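Local structure of sulfate adenylyltransferase (Allochromatium vinosum, 4DNX) at residues H185-E189 with R190-K194; M214-A218 with V219-G223; R248-E252 with L253-P257; A277-H280 with A281-Q285. The protein catalyses the transfer of the adenylyl group of ATP to sulfate, giving adenosine 5'-phosphosulfate and diphosphate in a step of sulfur metabolism. One frame throughout, in Å; residues are numbered along the deposited sequence. Where two conformers were deposited one is given.

Contact 1: residues H185-E189 with R190-K194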
loop_
_atom_site.group_PDB
_atom_site.type_symbol
_atom_site.label_atom_id
_atom_site.label_comp_id
_atom_site.label_asym_id
_atom_site.label_seq_id
_atom_site.Cartn_x
_atom_site.Cartn_y
_atom_site.Cartn_z
ATOM N N HIS A 185 10.226 2.457 -6.188
ATOM C CA HIS A 185 9.458 2.957 -7.349
ATOM C C HIS A 185 9.032 4.401 -7.134
ATOM O O HIS A 185 9.195 5.223 -8.046
ATOM C CB HIS A 185 8.197 2.110 -7.541
ATOM C CG HIS A 185 8.458 0.760 -8.131
ATOM N ND1 HIS A 185 7.669 -0.343 -7.844
ATOM C CD2 HIS A 185 9.433 0.317 -8.950
ATOM C CE1 HIS A 185 8.138 -1.392 -8.492
ATOM N NE2 HIS A 185 9.193 -1.020 -9.184
ATOM N N GLU A 186 8.479 4.672 -5.944
ATOM C CA GLU A 186 8.000 6.018 -5.601
ATOM C C GLU A 186 9.117 7.068 -5.533
ATOM O O GLU A 186 8.923 8.189 -6.017
ATOM C CB GLU A 186 7.197 6.005 -4.311
ATOM C CG GLU A 186 6.751 7.384 -3.834
ATOM C CD GLU A 186 5.525 7.346 -2.928
ATOM O OE1 GLU A 186 4.988 8.444 -2.671
ATOM O OE2 GLU A 186 5.099 6.230 -2.482
ATOM N N ILE A 187 10.269 6.722 -4.950
ATOM C CA ILE A 187 11.441 7.649 -4.973
ATOM C C ILE A 187 11.779 7.980 -6.422
ATOM O O ILE A 187 12.043 9.150 -6.795
ATOM C CB ILE A 187 12.669 7.034 -4.262
ATOM C CG1 ILE A 187 12.424 7.037 -2.746
ATOM C CG2 ILE A 187 13.951 7.804 -4.637
ATOM C CD1 ILE A 187 13.428 6.191 -1.929
ATOM N N GLN A 188 11.725 6.954 -7.263
ATOM C CA GLN A 188 12.152 7.082 -8.643
ATOM C C GLN A 188 11.296 8.068 -9.352
ATOM O O GLN A 188 11.786 9.008 -10.030
ATOM C CB GLN A 188 12.005 5.738 -9.340
ATOM C CG GLN A 188 13.259 5.016 -9.386
ATOM C CD GLN A 188 13.929 5.177 -10.713
ATOM O OE1 GLN A 188 13.848 6.243 -11.339
ATOM N NE2 GLN A 188 14.593 4.116 -11.164
ATOM N N GLU A 189 10.003 7.893 -9.197
ATOM C CA GLU A 189 9.127 8.686 -9.990
ATOM C C GLU A 189 9.056 10.124 -9.488
ATOM O O GLU A 189 8.975 11.048 -10.314
ATOM C CB GLU A 189 7.749 8.042 -10.106
ATOM C CG GLU A 189 6.973 8.567 -11.320
ATOM C CD GLU A 189 6.515 9.991 -11.078
ATOM O OE1 GLU A 189 6.240 10.260 -9.873
ATOM O OE2 GLU A 189 6.475 10.838 -12.009
ATOM N N ARG A 190 9.159 10.306 -8.163
ATOM C CA ARG A 190 9.077 11.653 -7.561
ATOM C C ARG A 190 10.304 12.485 -7.955
ATOM O O ARG A 190 10.360 13.712 -7.732
ATOM C CB ARG A 190 8.952 11.531 -6.043
ATOM C CG ARG A 190 7.559 11.129 -5.507
ATOM C CD ARG A 190 7.648 11.465 -4.071
ATOM N NE ARG A 190 6.620 10.984 -3.183
ATOM C CZ ARG A 190 6.201 11.700 -2.163
ATOM N NH1 ARG A 190 6.672 12.958 -1.968
ATOM N NH2 ARG A 190 5.257 11.214 -1.394
ATOM N N GLY A 191 11.291 11.828 -8.544
ATOM C CA GLY A 191 12.503 12.503 -9.068
ATOM C C GLY A 191 13.647 12.747 -8.093
ATOM O O GLY A 191 14.610 13.471 -8.411
ATOM N N TRP A 192 13.535 12.184 -6.886
ATOM C CA TRP A 192 14.540 12.410 -5.839
ATOM C C TRP A 192 15.851 11.686 -6.165
ATOM O O TRP A 192 15.816 10.472 -6.501
ATOM C CB TRP A 192 14.018 11.898 -4.497
ATOM C CG TRP A 192 12.830 12.646 -3.961
ATOM C CD1 TRP A 192 12.229 13.791 -4.472
ATOM C CD2 TRP A 192 12.118 12.307 -2.779
ATOM N NE1 TRP A 192 11.161 14.153 -3.666
ATOM C CE2 TRP A 192 11.089 13.279 -2.608
ATOM C CE3 TRP A 192 12.241 11.258 -1.835
ATOM C CZ2 TRP A 192 10.183 13.236 -1.519
ATOM C CZ3 TRP A 192 11.327 11.225 -0.736
ATOM C CH2 TRP A 192 10.334 12.200 -0.597
ATOM N N GLN A 193 16.975 12.421 -6.059
ATOM C CA GLN A 193 18.336 11.897 -6.309
ATOM C C GLN A 193 19.110 11.567 -5.030
ATOM O O GLN A 193 19.902 10.630 -4.999
ATOM C CB GLN A 193 19.174 12.932 -7.070
ATOM C CG GLN A 193 18.539 13.516 -8.307
ATOM C CD GLN A 193 18.668 12.599 -9.486
ATOM O OE1 GLN A 193 18.510 11.380 -9.368
ATOM N NE2 GLN A 193 18.949 13.176 -10.639
ATOM N N LYS A 194 18.878 12.360 -3.978
ATOM C CA LYS A 194 19.442 12.075 -2.663
ATOM C C LYS A 194 18.267 12.033 -1.703
ATOM O O LYS A 194 17.351 12.877 -1.758
ATOM C CB LYS A 194 20.481 13.121 -2.259
ATOM C CG LYS A 194 21.775 12.944 -3.065
ATOM C CD LYS A 194 22.762 14.041 -2.759
ATOM C CE LYS A 194 24.097 13.748 -3.458
ATOM N NZ LYS A 194 24.986 14.948 -3.491
#

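Contact 2: residues M214-A218 with V219-G223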
loop_
_atom_site.group_PDB
_atom_site.type_symbol
_atom_site.label_atom_id
_atom_site.label_comp_id
_atom_site.label_asym_id
_atom_site.label_seq_id
_atom_site.Cartn_x
_atom_site.Cartn_y
_atom_site.Cartn_z
ATOM N N MET A 214 17.740 19.353 9.117
ATOM C CA MET A 214 19.229 19.488 9.224
ATOM C C MET A 214 19.958 18.464 8.371
ATOM O O MET A 214 20.917 18.804 7.657
ATOM C CB MET A 214 19.694 19.314 10.685
ATOM C CG MET A 214 19.430 20.518 11.519
ATOM S SD MET A 214 20.004 20.125 13.217
ATOM C CE MET A 214 18.462 20.208 14.114
ATOM N N ALA A 215 19.507 17.214 8.451
ATOM C CA ALA A 215 20.117 16.141 7.659
ATOM C C ALA A 215 19.935 16.430 6.158
ATOM O O ALA A 215 20.920 16.348 5.374
ATOM C CB ALA A 215 19.566 14.768 8.028
ATOM N N MET A 216 18.712 16.807 5.771
ATOM C CA MET A 216 18.434 17.114 4.374
ATOM C C MET A 216 19.314 18.254 3.857
ATOM O O MET A 216 19.843 18.156 2.742
ATOM C CB MET A 216 16.960 17.426 4.152
ATOM C CG MET A 216 16.054 16.239 4.490
ATOM S SD MET A 216 14.329 16.753 4.722
ATOM C CE MET A 216 13.953 16.854 3.003
ATOM N N GLU A 217 19.491 19.322 4.650
ATOM C CA GLU A 217 20.316 20.463 4.200
ATOM C C GLU A 217 21.779 20.050 4.113
ATOM O O GLU A 217 22.506 20.460 3.196
ATOM C CB GLU A 217 20.162 21.656 5.147
ATOM C CG GLU A 217 20.907 22.925 4.673
ATOM C CD GLU A 217 20.824 24.094 5.658
ATOM O OE1 GLU A 217 19.729 24.319 6.226
ATOM O OE2 GLU A 217 21.853 24.800 5.848
ATOM N N ALA A 218 22.214 19.199 5.041
ATOM C CA ALA A 218 23.647 18.850 5.132
ATOM C C ALA A 218 24.118 18.032 3.931
ATOM O O ALA A 218 25.252 18.179 3.471
ATOM C CB ALA A 218 23.940 18.100 6.441
ATOM N N VAL A 219 23.251 17.153 3.444
ATOM C CA VAL A 219 23.623 16.217 2.383
ATOM C C VAL A 219 22.988 16.598 1.041
ATOM O O VAL A 219 23.117 15.845 0.056
ATOM C CB VAL A 219 23.297 14.743 2.785
ATOM C CG1 VAL A 219 23.749 14.468 4.232
ATOM C CG2 VAL A 219 21.791 14.423 2.613
ATOM N N GLU A 220 22.349 17.773 1.015
ATOM C CA GLU A 220 21.600 18.315 -0.135
ATOM C C GLU A 220 20.534 17.341 -0.646
ATOM O O GLU A 220 20.422 17.113 -1.857
ATOM C CB GLU A 220 22.562 18.726 -1.263
ATOM C CG GLU A 220 23.316 20.020 -0.971
ATOM C CD GLU A 220 24.626 20.158 -1.769
ATOM O OE1 GLU A 220 25.422 21.059 -1.434
ATOM O OE2 GLU A 220 24.865 19.379 -2.726
ATOM N N ALA A 221 19.771 16.757 0.280
ATOM C CA ALA A 221 18.723 15.797 -0.089
ATOM C C ALA A 221 17.500 16.454 -0.729
ATOM O O ALA A 221 17.116 17.612 -0.435
ATOM C CB ALA A 221 18.279 14.998 1.110
ATOM N N ASP A 222 16.857 15.690 -1.598
ATOM C CA ASP A 222 15.630 16.109 -2.239
ATOM C C ASP A 222 14.397 15.713 -1.433
ATOM O O ASP A 222 13.300 16.267 -1.631
ATOM C CB ASP A 222 15.576 15.395 -3.595
ATOM C CG ASP A 222 16.678 15.839 -4.527
ATOM O OD1 ASP A 222 16.797 17.060 -4.765
ATOM O OD2 ASP A 222 17.453 14.961 -4.971
ATOM N N GLY A 223 14.557 14.749 -0.530
ATOM C CA GLY A 223 13.411 14.292 0.221
ATOM C C GLY A 223 13.825 13.450 1.405
ATOM O O GLY A 223 14.992 13.054 1.499
HETATM O O HOH W 1 18.254 19.850 0.632
#

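Contact 3: residues R248-E252 with L253-P257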
loop_
_atom_site.group_PDB
_atom_site.type_symbol
_atom_site.label_atom_id
_atom_site.label_comp_id
_atom_site.label_asym_id
_atom_site.label_seq_id
_atom_site.Cartn_x
_atom_site.Cartn_y
_atom_site.Cartn_z
ATOM N N ARG A 248 1.454 13.194 9.331
ATOM C CA ARG A 248 1.005 13.710 8.014
ATOM C C ARG A 248 0.727 15.192 8.078
ATOM O O ARG A 248 0.991 15.922 7.106
ATOM C CB ARG A 248 -0.227 12.983 7.513
ATOM C CG ARG A 248 0.103 11.572 7.054
ATOM C CD ARG A 248 -1.180 10.955 6.518
ATOM N NE ARG A 248 -1.137 9.488 6.396
ATOM C CZ ARG A 248 -0.506 8.820 5.429
ATOM N NH1 ARG A 248 0.201 9.460 4.498
ATOM N NH2 ARG A 248 -0.587 7.492 5.391
ATOM N N THR A 249 0.214 15.654 9.223
ATOM C CA THR A 249 -0.046 17.097 9.379
ATOM C C THR A 249 1.262 17.898 9.405
ATOM O O THR A 249 1.333 18.995 8.833
ATOM C CB THR A 249 -0.895 17.375 10.640
ATOM O OG1 THR A 249 -2.141 16.697 10.508
ATOM C CG2 THR A 249 -1.195 18.880 10.794
ATOM N N MET A 250 2.265 17.382 10.104
ATOM C CA MET A 250 3.594 17.998 10.117
ATOM C C MET A 250 4.131 18.079 8.680
ATOM O O MET A 250 4.587 19.138 8.220
ATOM C CB MET A 250 4.544 17.208 11.019
ATOM C CG MET A 250 6.003 17.608 10.818
ATOM S SD MET A 250 7.171 16.377 11.403
ATOM C CE MET A 250 6.990 15.216 10.018
ATOM N N ALA A 251 4.037 16.975 7.963
ATOM C CA ALA A 251 4.568 16.906 6.589
ATOM C C ALA A 251 3.924 17.941 5.665
ATOM O O ALA A 251 4.604 18.666 4.902
ATOM C CB ALA A 251 4.378 15.463 6.052
ATOM N N GLU A 252 2.604 18.023 5.732
ATOM C CA GLU A 252 1.823 18.903 4.845
ATOM C C GLU A 252 2.028 20.371 5.108
ATOM O O GLU A 252 2.094 21.167 4.159
ATOM C CB GLU A 252 0.342 18.556 4.947
ATOM C CG GLU A 252 -0.067 17.561 3.865
ATOM C CD GLU A 252 -0.054 16.116 4.336
ATOM O OE1 GLU A 252 -1.155 15.645 4.708
ATOM O OE2 GLU A 252 1.024 15.450 4.325
ATOM N N LEU A 253 2.119 20.745 6.385
ATOM C CA LEU A 253 2.102 22.157 6.751
ATOM C C LEU A 253 3.506 22.780 6.915
ATOM O O LEU A 253 3.669 23.999 6.752
ATOM C CB LEU A 253 1.280 22.385 8.035
ATOM C CG LEU A 253 -0.211 21.996 8.010
ATOM C CD1 LEU A 253 -0.866 22.286 9.352
ATOM C CD2 LEU A 253 -0.994 22.720 6.871
ATOM N N TYR A 254 4.514 21.964 7.222
ATOM C CA TYR A 254 5.820 22.499 7.621
ATOM C C TYR A 254 6.987 22.064 6.710
ATOM O O TYR A 254 8.134 22.507 6.890
ATOM C CB TYR A 254 6.084 22.207 9.104
ATOM C CG TYR A 254 5.111 22.942 10.029
ATOM C CD1 TYR A 254 5.333 24.286 10.373
ATOM C CD2 TYR A 254 3.951 22.337 10.479
ATOM C CE1 TYR A 254 4.454 24.973 11.209
ATOM C CE2 TYR A 254 3.051 23.000 11.296
ATOM C CZ TYR A 254 3.305 24.321 11.657
ATOM O OH TYR A 254 2.434 25.003 12.475
ATOM N N PHE A 255 6.715 21.185 5.747
ATOM C CA PHE A 255 7.748 20.856 4.766
ATOM C C PHE A 255 7.382 21.413 3.390
ATOM O O PHE A 255 6.203 21.581 3.109
ATOM C CB PHE A 255 7.896 19.341 4.660
ATOM C CG PHE A 255 8.714 18.724 5.781
ATOM C CD1 PHE A 255 8.158 18.551 7.077
ATOM C CD2 PHE A 255 10.021 18.268 5.538
ATOM C CE1 PHE A 255 8.930 17.949 8.108
ATOM C CE2 PHE A 255 10.797 17.643 6.565
ATOM C CZ PHE A 255 10.240 17.490 7.853
ATOM N N PRO A 256 8.366 21.669 2.528
ATOM C CA PRO A 256 8.037 22.111 1.163
ATOM C C PRO A 256 7.340 21.012 0.339
ATOM O O PRO A 256 7.379 19.844 0.709
ATOM C CB PRO A 256 9.396 22.449 0.553
ATOM C CG PRO A 256 10.380 22.445 1.667
ATOM C CD PRO A 256 9.821 21.582 2.748
ATOM N N PRO A 257 6.730 21.377 -0.781
ATOM C CA PRO A 257 6.104 20.370 -1.667
ATOM C C PRO A 257 7.072 19.297 -2.171
ATOM O O PRO A 257 8.225 19.575 -2.499
ATOM C CB PRO A 257 5.631 21.199 -2.870
ATOM C CG PRO A 257 5.526 22.569 -2.350
ATOM C CD PRO A 257 6.605 22.735 -1.340
HETATM O O HOH W 2 5.132 18.631 2.114
#

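Contact 4: residues A277-H280 with A281-Q285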
loop_
_atom_site.group_PDB
_atom_site.type_symbol
_atom_site.label_atom_id
_atom_site.label_comp_id
_atom_site.label_asym_id
_atom_site.label_seq_id
_atom_site.Cartn_x
_atom_site.Cartn_y
_atom_site.Cartn_z
ATOM N N ALA A 277 21.782 -1.316 14.046
ATOM C CA ALA A 277 21.964 -0.124 13.212
ATOM C C ALA A 277 22.511 -0.525 11.832
ATOM O O ALA A 277 22.120 0.064 10.813
ATOM C CB ALA A 277 22.888 0.915 13.908
ATOM N N VAL A 278 23.401 -1.524 11.782
ATOM C CA VAL A 278 23.898 -1.997 10.490
ATOM C C VAL A 278 22.768 -2.651 9.664
ATOM O O VAL A 278 22.681 -2.450 8.419
ATOM C CB VAL A 278 25.094 -2.972 10.660
ATOM C CG1 VAL A 278 25.592 -3.429 9.295
ATOM C CG2 VAL A 278 26.216 -2.235 11.452
ATOM N N LEU A 279 21.947 -3.455 10.331
ATOM C CA LEU A 279 20.779 -4.037 9.657
ATOM C C LEU A 279 19.852 -2.945 9.092
ATOM O O LEU A 279 19.398 -3.034 7.929
ATOM C CB LEU A 279 20.012 -4.929 10.635
ATOM C CG LEU A 279 18.834 -5.645 9.987
ATOM C CD1 LEU A 279 19.335 -6.613 8.877
ATOM C CD2 LEU A 279 18.039 -6.409 11.088
ATOM N N HIS A 280 19.580 -1.914 9.916
ATOM C CA HIS A 280 18.794 -0.731 9.489
ATOM C C HIS A 280 19.363 -0.068 8.253
ATOM O O HIS A 280 18.603 0.214 7.336
ATOM C CB HIS A 280 18.734 0.295 10.604
ATOM C CG HIS A 280 17.851 -0.087 11.746
ATOM N ND1 HIS A 280 17.822 0.649 12.922
ATOM C CD2 HIS A 280 16.978 -1.109 11.910
ATOM C CE1 HIS A 280 16.951 0.092 13.754
ATOM N NE2 HIS A 280 16.420 -0.972 13.162
ATOM N N ALA A 281 20.681 0.151 8.219
ATOM C CA ALA A 281 21.333 0.743 7.040
ATOM C C ALA A 281 21.165 -0.159 5.814
ATOM O O ALA A 281 20.849 0.305 4.694
ATOM C CB ALA A 281 22.813 1.069 7.330
ATOM N N TYR A 282 21.305 -1.460 6.038
ATOM C CA TYR A 282 21.184 -2.424 4.947
ATOM C C TYR A 282 19.812 -2.332 4.264
ATOM O O TYR A 282 19.739 -2.155 3.019
ATOM C CB TYR A 282 21.385 -3.805 5.538
ATOM C CG TYR A 282 21.412 -4.930 4.506
ATOM C CD1 TYR A 282 20.226 -5.388 3.922
ATOM C CD2 TYR A 282 22.608 -5.523 4.167
ATOM C CE1 TYR A 282 20.270 -6.422 2.940
ATOM C CE2 TYR A 282 22.688 -6.553 3.224
ATOM C CZ TYR A 282 21.502 -6.990 2.614
ATOM O OH TYR A 282 21.591 -7.990 1.668
ATOM N N PHE A 283 18.729 -2.420 5.041
ATOM C CA PHE A 283 17.413 -2.409 4.399
ATOM C C PHE A 283 16.964 -1.041 3.877
ATOM O O PHE A 283 16.177 -0.964 2.918
ATOM C CB PHE A 283 16.323 -3.196 5.158
ATOM C CG PHE A 283 15.871 -2.632 6.482
ATOM C CD1 PHE A 283 14.922 -1.609 6.542
ATOM C CD2 PHE A 283 16.243 -3.297 7.660
ATOM C CE1 PHE A 283 14.427 -1.160 7.826
ATOM C CE2 PHE A 283 15.782 -2.880 8.932
ATOM C CZ PHE A 283 14.854 -1.819 9.018
ATOM N N ARG A 284 17.548 0.012 4.456
ATOM C CA ARG A 284 17.264 1.354 3.955
ATOM C C ARG A 284 17.943 1.571 2.616
ATOM O O ARG A 284 17.431 2.314 1.759
ATOM C CB ARG A 284 17.666 2.427 4.980
ATOM C CG ARG A 284 16.514 2.900 5.872
ATOM C CD ARG A 284 15.997 1.828 6.666
ATOM N NE ARG A 284 14.826 2.069 7.554
ATOM C CZ ARG A 284 14.799 2.017 8.893
ATOM N NH1 ARG A 284 15.910 1.937 9.623
ATOM N NH2 ARG A 284 13.620 2.038 9.528
ATOM N N GLN A 285 19.110 0.978 2.413
ATOM C CA GLN A 285 19.742 1.068 1.075
ATOM C C GLN A 285 18.866 0.316 0.090
ATOM O O GLN A 285 18.627 0.805 -1.039
ATOM C CB GLN A 285 21.176 0.519 1.082
ATOM C CG GLN A 285 21.849 0.659 -0.309
ATOM C CD GLN A 285 23.311 0.240 -0.326
ATOM O OE1 GLN A 285 24.069 0.510 0.616
ATOM N NE2 GLN A 285 23.735 -0.370 -1.441
#

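Contact 1: residues H185-E189 with R190-K194
E186 and R190, one turn apart at the C-terminal end of helix 180-190, run alongside each other in the same direction. E186 and E189 were each modelled in two conformers; in the one described, E186 CG stands anti to the backbone N (chi1 176°) and the extended chain carries OE1 to the edge of the R190 guanidinium. R190 NE reaches OE1 of E186 at 3.1 Å, almost in the guanidinium plane but on the anti side of the carboxylate; R190 NH2, less surely placed, completes the salt bridge, and the two planes are 31° apart. Backbone closure is equally tight, with R190 N 3.0 Å from E186 O. Beyond it G191, with positive phi (86°), ends the helix in a Schellman motif: G191 N bonds Q188 O at 3.2 Å and W192 N makes a weak bond to I187 O at 3.4 Å. I187 CG2 meets W192 CB at 4.1 Å, the two side chains set nearly perpendicular, and W192 NE1 is held by N258 O. The partly exposed Q188 and G191 form the looser side, their link being through the backbone. R190 also bonds N258 through NH1 and makes a salt bridge with E189 of the second subunit. An alanine in place of R190 is likely to leave E186 and that E189 without their cationic mate and open a gap where the two subunits meet. In this conformer E186 approaches E186 of the second subunit; if that holds, the arginines probably offset the carboxylates gathered at this interface.

Contact 2: residues M214-A218 with V219-G223
M216 carries its CG anti to the carbonyl carbon (chi1 -62°) and then bends at the sulfur (chi3 79°), a course that lays the terminal CE 3.8 Å from G223 CA, while its CB packs against A221 CB at 4.1 Å. A221 directs its methyl back to the last turn of helix 206-219, closing a small apolar patch beneath the departing chain. The turn itself is a Schellman motif. E220, not a glycine, takes up left-handed backbone angles (phi 54°), and the two bonds back into the helix are unequal, one short and one weak. A221 N meets M216 O at 2.8 Å, in the carbonyl plane and on a lone pair; E220 N reaches E217 O only weakly, at 3.5 Å. M216 O accepts a second hydrogen bond, from a water 3.1 Å away, and the same water donates to A221 O at 2.7 Å, so one carbonyl is gripped twice and the turn is bridged. One residue earlier V219 N closes the last regular helical bond, 3.1 Å from A215 O, with both methyls of V219 packed against that oxygen. The exposed E217 and E220 mark the outer side of the turn. Inward, A215, M216, V219 and A221 rest on V196 of strand 195-200, A215 also touches I293 of strand 291-294, and M216 reaches F255 after helix 240-254; D222 pairs with K194 as the chain enters strand 223-230 of the parallel sheet.

Contact 3: residues R248-E252 with L253-P257
Y254 N bonds M250 O at 3.0 Å, and the edges of the Y254 and F255 rings lie close by that oxygen, F255 CD1 at 3.8 Å. F255 is the first residue to leave helical angles at the end of helix 240-254, and its N makes only a weak bond to A251 O, at 3.4 Å. A water 2.8 Å from A251 O also lies near P256 O, though it has more acceptors in reach than protons to give. The M250 side chain extends as far as SD and then bends (chi3 77°), setting its methyl CE 3.9 Å from CE1 of the F255 ring. SD lies 5.4 Å from the ring centroid and 78° off the normal, a Met-aromatic contact made at the ring edge. On another side of the helix T249 and L253 run alongside each other, T249 CG2 meeting L253 CD1 at 3.7 Å. Y254 sends its hydroxyl to E382 of helix 381-393, and K213 of helix 206-219 both bonds Y254 O and makes a cation-pi contact with F255. With an alanine at F255, the M250 thioether is likely to lose its aromatic partner and K213 its pi face. The F255 ring thus takes a thioether at its edge and a lysine cation as a pi partner, side-chain contacts that add to the weak backbone bond of F255 N in this beta-alpha-beta unit.

Contact 4: residues A277-H280 with A281-Q285
H280 and F283 meet within helix 274-287 through a CH-pi contact: H280 CA sits over one face of the F283 ring, 4.1 Å from its centroid and 26° off the normal. F283 can offer that face because its CG occupies the crowded position between backbone N and carbonyl carbon (chi1 68°), which folds the ring back along the preceding turn. The two side chains then run alongside each other, H280 CD2 coming within 3.7 Å of F283 CZ with the ring planes at 78°, an oblique pairing. Apolar packing adds L279, whose CG approaches F283 CD2 at 4.2 Å. The arginine follows the histidine on the next turn. R284 bends at chi2, passing its CD 3.1 Å from H280 O and bringing NH1 to within 3.4 Å of H280 CB; F283 CE1 lies against one face of the guanidinium. Polar grips come from beyond this helix: R284 NE bonds H227 ND1, R284 NH2 bonds Q199 OE1, and H280 ND1 bonds H298 NE2, which probably hold the guanidinium and, less fully, the imidazole in their rotation. Regular backbone bonds join the turns, among them F283 N to L279 O at 3.0 Å and R284 N to H280 O at 3.1 Å. The whole stretch is buried. A277 and H280 touch strand 291-294, R284 touches strand 195-200, V278 and A281 pack on helix 309-316, and Y282 reaches S53 and meets F79 edge-to-face, so the helix is wedged between the parallel sheet of the Rossmann-like domain and residues from the N-terminal part of the chain.

Overall arrangement
The four contacts follow in series along the chain without nesting or crossing, each within one continuous stretch. Contact 1 ends helix 180-190 and leads into strand 195-200; contact 2 ends helix 206-219 before strand 223-230; contact 3 ends helix 240-254 before strand 260-266. Contact 4 lies inside helix 274-287, ahead of strand 291-294. Contacts 1 and 2 join directly where D222 OD2 takes Q193 N at 2.8 Å, and contacts 2 and 3 where M216 packs on F255. Contacts 1 and 3 both touch the second subunit. Contact 4 stands apart, deep in the chain, its centre about 26 Å from that of contact 3.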